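Long-range contact in cell division GTPase FtsZ, diverged (Clostridium botulinum C, PDB 3V3T), which is a diverged member of the tubulin/FtsZ family of cytoskeletal GTPases, with a Rossmann-like GTPase domain and a tubulin-type C-terminal domain: residues Ala67-Ile79 / Gly105-Tyr118. The protein carries 1 engineered substitution. Residues are numbered along the deposited sequence; the frame is centred on the assembly and turned at random.
Sequences AVGYAQTYYKQII and GITPPILGLAKQMY
The Y75 side chain slants over those of I106, P109 and I110, a knob in the hole that these three form with L113. Its CB meets L113 CD2 at 3.9 Å. Farther out, one ring side, CD1 and CE1, runs along I110 CG1, with CD1 at 3.6 Å, and CE1 also reaches I106 CG2. The other side belongs to proline: CE2 is 3.5 Å from P109 CB, and the hydroxyl OH ends beside P109 CG. Q72 CA from the tyrosine's own segment covers one ring face, over its centre, so the ring is held between its own backbone and the neighbouring helix. In the Rossmann-like GTPase domain of the tubulin/FtsZ family, helix 101-117 packs on the parallel strands 91-97 and 122-129, turning I110 and L111 onto F94. Helices 64-71 and 75-85 lie on another side of it, and the axis of 75-79 crosses that of 105-117 at -67°. I79 is the second knob, set among I110, L113, A114 and M117. With CG1 beside the backbone N (chi1 -74°) and the chain extended beyond it, CD1 reaches L113 CG at 3.6 Å and the sulfur of M117, while CG2 branches off to Y118 CE2. I78 crosses I110 at about a right angle, CD1 to I110 CD1 at 3.4 Å with I78 CG2 also against that methyl, and its side chain touches I54 and Y52. At the other end the knob comes from the opposite partner: I106 inserts among A67, V68, A71 and Y75, its CD1 3.7 Å from A71 CB and against A67 CB. Close by, V68 CG2 rests 3.2 Å from the carbonyl O of G105, where the absence of a side chain lets the backbones approach to 5.6 Å between the CA atoms of V68 and G105.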
# COMPACT_ATOMS: atom_id res chain seq x y z
N ALA A 67 -19.43 -1.55 11.38
CA ALA A 67 -18.14 -0.91 11.64
C ALA A 67 -18.32 0.61 11.64
O ALA A 67 -17.96 1.28 12.61
CB ALA A 67 -17.11 -1.32 10.59
N VAL A 68 -18.88 1.13 10.56
CA VAL A 68 -19.15 2.55 10.38
C VAL A 68 -19.97 3.17 11.53
O VAL A 68 -19.62 4.22 12.06
CB VAL A 68 -19.88 2.81 9.04
CG1 VAL A 68 -20.47 4.21 9.01
CG2 VAL A 68 -18.93 2.59 7.87
N GLY A 69 -21.07 2.51 11.90
CA GLY A 69 -21.97 3.01 12.92
C GLY A 69 -21.32 3.24 14.28
O GLY A 69 -21.63 4.23 14.96
N TYR A 70 -20.43 2.34 14.67
CA TYR A 70 -19.74 2.43 15.96
C TYR A 70 -18.64 3.50 15.95
O TYR A 70 -18.35 4.12 16.98
CB TYR A 70 -19.12 1.08 16.35
CG TYR A 70 -20.13 -0.02 16.56
CD1 TYR A 70 -21.38 0.25 17.09
CD2 TYR A 70 -19.84 -1.34 16.22
CE1 TYR A 70 -22.31 -0.74 17.29
CE2 TYR A 70 -20.77 -2.35 16.41
CZ TYR A 70 -22.00 -2.05 16.94
OH TYR A 70 -22.94 -3.04 17.14
N ALA A 71 -18.03 3.71 14.79
CA ALA A 71 -16.84 4.54 14.69
C ALA A 71 -17.11 6.01 14.38
O ALA A 71 -16.28 6.86 14.68
CB ALA A 71 -15.87 3.94 13.67
N GLN A 72 -18.25 6.29 13.76
CA GLN A 72 -18.55 7.65 13.30
C GLN A 72 -18.24 8.73 14.34
O GLN A 72 -17.50 9.67 14.06
CB GLN A 72 -20.00 7.76 12.83
CG GLN A 72 -20.27 7.10 11.49
CD GLN A 72 -21.75 7.01 11.17
OE1 GLN A 72 -22.60 7.04 12.06
NE2 GLN A 72 -22.07 6.91 9.89
N THR A 73 -18.79 8.58 15.53
CA THR A 73 -18.57 9.57 16.58
C THR A 73 -17.11 9.66 17.01
O THR A 73 -16.71 10.61 17.68
CB THR A 73 -19.46 9.29 17.82
OG1 THR A 73 -19.31 7.92 18.23
CG2 THR A 73 -20.92 9.54 17.49
N TYR A 74 -16.30 8.68 16.61
CA TYR A 74 -14.91 8.58 17.07
C TYR A 74 -13.85 8.91 16.01
O TYR A 74 -12.65 8.83 16.29
CB TYR A 74 -14.64 7.18 17.65
CG TYR A 74 -15.41 6.88 18.93
CD1 TYR A 74 -14.86 7.15 20.18
CD2 TYR A 74 -16.68 6.32 18.88
CE1 TYR A 74 -15.56 6.88 21.34
CE2 TYR A 74 -17.39 6.05 20.04
CZ TYR A 74 -16.82 6.33 21.27
OH TYR A 74 -17.50 6.07 22.43
N TYR A 75 -14.27 9.27 14.79
CA TYR A 75 -13.29 9.55 13.73
C TYR A 75 -12.25 10.57 14.18
O TYR A 75 -11.07 10.45 13.87
CB TYR A 75 -13.98 10.04 12.45
CG TYR A 75 -14.77 8.98 11.72
CD1 TYR A 75 -14.56 7.63 11.98
CD2 TYR A 75 -15.72 9.33 10.77
CE1 TYR A 75 -15.28 6.65 11.31
CE2 TYR A 75 -16.45 8.36 10.10
CZ TYR A 75 -16.22 7.03 10.37
OH TYR A 75 -16.94 6.07 9.69
N LYS A 76 -12.70 11.58 14.91
CA LYS A 76 -11.83 12.67 15.34
C LYS A 76 -10.94 12.28 16.51
O LYS A 76 -9.81 12.76 16.61
CB LYS A 76 -12.65 13.92 15.66
CG LYS A 76 -13.38 14.51 14.46
CD LYS A 76 -13.97 15.88 14.76
CE LYS A 76 -12.90 16.95 14.83
NZ LYS A 76 -13.47 18.29 15.17
N GLN A 77 -11.44 11.44 17.41
CA GLN A 77 -10.59 10.89 18.45
C GLN A 77 -9.50 10.04 17.80
O GLN A 77 -8.33 10.11 18.16
CB GLN A 77 -11.38 10.05 19.45
CG GLN A 77 -12.27 10.84 20.39
CD GLN A 77 -12.41 10.17 21.74
OE1 GLN A 77 -11.69 9.22 22.06
NE2 GLN A 77 -13.35 10.66 22.55
N ILE A 78 -9.89 9.22 16.83
CA ILE A 78 -8.94 8.36 16.16
C ILE A 78 -7.81 9.17 15.54
O ILE A 78 -6.63 8.90 15.75
CB ILE A 78 -9.62 7.51 15.07
CG1 ILE A 78 -10.66 6.57 15.69
CG2 ILE A 78 -8.56 6.74 14.26
CD1 ILE A 78 -11.21 5.54 14.72
N ILE A 79 -8.19 10.17 14.75
CA ILE A 79 -7.22 11.03 14.11
C ILE A 79 -6.33 11.70 15.15
O ILE A 79 -5.12 11.80 14.95
CB ILE A 79 -7.92 12.08 13.20
CG1 ILE A 79 -8.44 11.38 11.93
CG2 ILE A 79 -6.97 13.20 12.82
CD1 ILE A 79 -9.49 12.17 11.18
N GLY A 105 -15.16 0.02 5.60
CA GLY A 105 -16.12 1.04 5.98
C GLY A 105 -15.55 2.25 6.71
O GLY A 105 -16.06 3.35 6.58
N ILE A 106 -14.50 2.03 7.47
CA ILE A 106 -13.96 3.07 8.34
C ILE A 106 -12.79 3.81 7.70
O ILE A 106 -12.62 5.00 7.94
CB ILE A 106 -13.58 2.48 9.71
CG1 ILE A 106 -14.85 2.06 10.45
CG2 ILE A 106 -12.81 3.47 10.55
CD1 ILE A 106 -14.60 1.16 11.65
N THR A 107 -12.00 3.12 6.88
CA THR A 107 -10.78 3.72 6.35
C THR A 107 -11.03 4.95 5.45
O THR A 107 -10.32 5.94 5.55
CB THR A 107 -9.93 2.72 5.55
OG1 THR A 107 -9.75 1.52 6.30
CG2 THR A 107 -8.56 3.31 5.21
N PRO A 108 -12.00 4.86 4.52
CA PRO A 108 -12.19 6.00 3.63
C PRO A 108 -12.58 7.29 4.37
O PRO A 108 -11.96 8.33 4.15
CB PRO A 108 -13.32 5.54 2.70
CG PRO A 108 -13.19 4.05 2.67
CD PRO A 108 -12.79 3.69 4.10
N PRO A 109 -13.56 7.23 5.27
CA PRO A 109 -13.89 8.49 5.95
C PRO A 109 -12.71 9.03 6.75
O PRO A 109 -12.41 10.22 6.67
CB PRO A 109 -15.04 8.11 6.89
CG PRO A 109 -15.60 6.84 6.35
CD PRO A 109 -14.46 6.13 5.66
N ILE A 110 -12.05 8.18 7.53
CA ILE A 110 -10.95 8.66 8.36
C ILE A 110 -9.83 9.25 7.53
O ILE A 110 -9.29 10.31 7.86
CB ILE A 110 -10.40 7.57 9.30
CG1 ILE A 110 -11.48 7.12 10.27
CG2 ILE A 110 -9.27 8.12 10.13
CD1 ILE A 110 -10.94 6.33 11.43
N LEU A 111 -9.50 8.59 6.42
CA LEU A 111 -8.50 9.12 5.50
C LEU A 111 -8.98 10.45 4.87
O LEU A 111 -8.25 11.44 4.86
CB LEU A 111 -8.19 8.07 4.44
CG LEU A 111 -7.43 8.35 3.15
CD1 LEU A 111 -6.20 9.17 3.40
CD2 LEU A 111 -7.06 7.00 2.57
N GLY A 112 -10.21 10.49 4.38
CA GLY A 112 -10.74 11.72 3.81
C GLY A 112 -10.76 12.86 4.83
O GLY A 112 -10.43 14.00 4.51
N LEU A 113 -11.14 12.55 6.06
CA LEU A 113 -11.23 13.54 7.11
C LEU A 113 -9.85 14.03 7.56
O LEU A 113 -9.66 15.23 7.80
CB LEU A 113 -12.02 12.99 8.29
CG LEU A 113 -12.15 13.91 9.50
CD1 LEU A 113 -12.73 15.25 9.09
CD2 LEU A 113 -13.02 13.26 10.55
N ALA A 114 -8.89 13.12 7.67
CA ALA A 114 -7.52 13.48 8.06
C ALA A 114 -6.86 14.35 7.00
O ALA A 114 -6.18 15.32 7.33
CB ALA A 114 -6.67 12.22 8.32
N LYS A 115 -7.04 13.99 5.74
CA LYS A 115 -6.49 14.79 4.64
C LYS A 115 -6.98 16.25 4.75
O LYS A 115 -6.19 17.18 4.56
CB LYS A 115 -6.89 14.20 3.29
CG LYS A 115 -5.99 14.60 2.12
CD LYS A 115 -6.59 14.17 0.76
CE LYS A 115 -7.78 15.07 0.37
NZ LYS A 115 -8.24 14.93 -1.06
N GLN A 116 -8.26 16.45 5.03
CA GLN A 116 -8.78 17.81 5.13
C GLN A 116 -8.22 18.53 6.34
O GLN A 116 -7.93 19.72 6.28
CB GLN A 116 -10.32 17.85 5.16
CG GLN A 116 -11.01 17.41 3.87
CD GLN A 116 -10.44 18.07 2.61
OE1 GLN A 116 -10.22 17.40 1.60
NE2 GLN A 116 -10.23 19.38 2.67
N MET A 117 -8.05 17.80 7.45
CA MET A 117 -7.61 18.42 8.70
C MET A 117 -6.11 18.70 8.72
O MET A 117 -5.67 19.60 9.41
CB MET A 117 -7.97 17.54 9.90
CG MET A 117 -9.47 17.39 10.15
SD MET A 117 -9.77 16.18 11.45
CE MET A 117 -9.11 17.05 12.88
N TYR A 118 -5.34 17.90 7.99
CA TYR A 118 -3.89 18.08 7.97
C TYR A 118 -3.36 18.14 6.55
O TYR A 118 -2.69 17.21 6.09
CB TYR A 118 -3.22 16.97 8.77
CG TYR A 118 -3.64 17.01 10.21
CD1 TYR A 118 -2.96 17.81 11.12
CD2 TYR A 118 -4.75 16.31 10.65
CE1 TYR A 118 -3.37 17.89 12.44
CE2 TYR A 118 -5.17 16.39 11.97
CZ TYR A 118 -4.47 17.18 12.86
OH TYR A 118 -4.85 17.27 14.18